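Local coordinates for FeoA (PDB 3E19), which probably regulates iron uptake as a small, metal-binding beta-barrel protein of the FeoA family, at residues G51-S56 with F62-G67. Numbering follows the deposited sequence.
Sequences GPIIIS and FAIGKG
Ile53 and Ile55 each pair through both backbone groups with a residue of 62-67, Ile53 with Ile64 and Ile55 with Phe62, so the two antiparallel strands are joined by four hydrogen bonds. All are short and nearly straight; Ile53 N to Ile64 O, for instance, measures 2.8 Å with an angle of 166° at the hydrogen. Between these two hydrogen-bonded pairs Ile54 and Ala63 form a non-hydrogen-bonded pair, where the alpha carbons draw in to 4.5 Å (Ile54 CA to Ala63 CA) and each CA-H points at a carbonyl oxygen across the gap. The strand directions make an angle of 141°, a marked departure from strictly antiparallel.

On the face carrying Ile53, Ile55, Phe62 and Ile64, the CG2 methyl of Ile64 lies 3.8 Å from Ile53 CB and also touches Ile55 CG2. It reaches them because CG1 is anti to the backbone N (chi1 -174°), which leaves CG2 between N and the carbonyl carbon. Ile55 CG1 meets Phe62 CB at 4.0 Å, whereas the phenyl ring leads away towards Met34 of the same chain and Val32 of a third subunit, and Leu36 covers Ile55 and Ile64. On the other face Ile54 folds its ethyl arm over Ala63, bringing CD1 to a tight 3.5 Å from Ala63 CB.

Just ahead of strand 53-57, Pro52, preceded by a cis peptide bond, rests its CB 3.6 Å from Ile64 O. Lys66 runs past Gly51, CG 4.0 Å from Gly51 N, and its ammonium group is held by the carbonyls of His48 and Pro49. Gly65, whose N binds Glu9 of the second subunit, occupies the N-cap position of helix 66-69. The strands form a beta hairpin, 53-57 with 60-64, in the small SH3-like barrel of the FeoA domain.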
loop_
_atom_site.group_PDB
_atom_site.type_symbol
_atom_site.label_atom_id
_atom_site.label_comp_id
_atom_site.label_asym_id
_atom_site.label_seq_id
_atom_site.Cartn_x
_atom_site.Cartn_y
_atom_site.Cartn_z
ATOM N N GLY C 51 -7.844 1.425 28.776
ATOM C CA GLY C 51 -7.388 0.940 27.491
ATOM C C GLY C 51 -6.311 1.818 26.871
ATOM O O GLY C 51 -5.848 2.768 27.503
ATOM N N PRO C 52 -5.876 1.484 25.645
ATOM C CA PRO C 52 -6.324 0.287 24.920
ATOM C C PRO C 52 -5.612 -0.980 25.433
ATOM O O PRO C 52 -4.666 -0.901 26.238
ATOM C CB PRO C 52 -5.898 0.573 23.465
ATOM C CG PRO C 52 -4.710 1.426 23.577
ATOM C CD PRO C 52 -4.858 2.227 24.892
ATOM N N ILE C 53 -6.040 -2.131 24.938
ATOM C CA ILE C 53 -5.278 -3.358 25.146
ATOM C C ILE C 53 -4.501 -3.669 23.883
ATOM O O ILE C 53 -5.065 -3.628 22.771
ATOM C CB ILE C 53 -6.250 -4.524 25.451
ATOM C CG1 ILE C 53 -7.181 -4.130 26.600
ATOM C CG2 ILE C 53 -5.491 -5.794 25.786
ATOM C CD1 ILE C 53 -8.206 -5.201 26.947
ATOM N N ILE C 54 -3.245 -4.041 24.030
ATOM C CA ILE C 54 -2.456 -4.460 22.892
ATOM C C ILE C 54 -2.345 -5.965 22.935
ATOM O O ILE C 54 -1.878 -6.517 23.928
ATOM C CB ILE C 54 -1.048 -3.832 22.907
ATOM C CG1 ILE C 54 -1.157 -2.306 23.026
ATOM C CG2 ILE C 54 -0.189 -4.301 21.710
ATOM C CD1 ILE C 54 -2.014 -1.592 21.950
ATOM N N ILE C 55 -2.769 -6.620 21.855
ATOM C CA ILE C 55 -2.707 -8.065 21.729
ATOM C C ILE C 55 -1.877 -8.498 20.531
ATOM O O ILE C 55 -1.629 -7.731 19.597
ATOM C CB ILE C 55 -4.137 -8.709 21.579
ATOM C CG1 ILE C 55 -4.808 -8.239 20.277
ATOM C CG2 ILE C 55 -5.049 -8.330 22.772
ATOM C CD1 ILE C 55 -6.227 -8.853 19.937
ATOM N N SER C 56 -1.512 -9.775 20.545
ATOM C CA SER C 56 -0.897 -10.428 19.422
ATOM C C SER C 56 -1.732 -11.667 19.053
ATOM O O SER C 56 -2.054 -12.502 19.927
ATOM C CB SER C 56 0.514 -10.809 19.820
ATOM O OG SER C 56 1.082 -11.703 18.904
ATOM N N PHE C 62 -2.346 -5.963 17.465
ATOM C CA PHE C 62 -3.497 -5.110 17.348
ATOM C C PHE C 62 -3.755 -4.373 18.648
ATOM O O PHE C 62 -3.506 -4.898 19.718
ATOM C CB PHE C 62 -4.750 -5.943 16.990
ATOM C CG PHE C 62 -4.708 -6.505 15.634
ATOM C CD1 PHE C 62 -4.926 -5.676 14.532
ATOM C CD2 PHE C 62 -4.404 -7.858 15.426
ATOM C CE1 PHE C 62 -4.839 -6.179 13.230
ATOM C CE2 PHE C 62 -4.339 -8.352 14.127
ATOM C CZ PHE C 62 -4.570 -7.495 13.033
ATOM N N ALA C 63 -4.342 -3.187 18.550
ATOM C CA ALA C 63 -4.901 -2.481 19.715
ATOM C C ALA C 63 -6.396 -2.669 19.668
ATOM O O ALA C 63 -7.034 -2.540 18.586
ATOM C CB ALA C 63 -4.583 -1.010 19.652
ATOM N N ILE C 64 -6.977 -2.981 20.817
ATOM C CA ILE C 64 -8.401 -3.111 20.910
ATOM C C ILE C 64 -8.897 -2.324 22.110
ATOM O O ILE C 64 -8.186 -2.189 23.106
ATOM C CB ILE C 64 -8.770 -4.639 21.012
ATOM C CG1 ILE C 64 -10.271 -4.851 20.973
ATOM C CG2 ILE C 64 -8.086 -5.352 22.232
ATOM C CD1 ILE C 64 -10.642 -6.348 20.666
ATOM N N GLY C 65 -10.102 -1.782 22.010
ATOM C CA GLY C 65 -10.682 -1.044 23.106
ATOM C C GLY C 65 -11.241 -2.005 24.113
ATOM O O GLY C 65 -11.654 -3.106 23.750
ATOM N N LYS C 66 -11.269 -1.595 25.373
ATOM C CA LYS C 66 -11.836 -2.421 26.440
ATOM C C LYS C 66 -13.271 -2.815 26.171
ATOM O O LYS C 66 -13.689 -3.956 26.462
ATOM C CB LYS C 66 -11.786 -1.689 27.795
ATOM C CG LYS C 66 -10.411 -1.634 28.409
ATOM C CD LYS C 66 -10.414 -1.854 29.908
ATOM C CE LYS C 66 -9.100 -2.557 30.351
ATOM N NZ LYS C 66 -8.591 -2.058 31.678
ATOM N N GLY C 67 -14.061 -1.879 25.663
ATOM C CA GLY C 67 -15.469 -2.200 25.310
ATOM C C GLY C 67 -15.621 -3.347 24.322
ATOM O O GLY C 67 -16.339 -4.320 24.599
#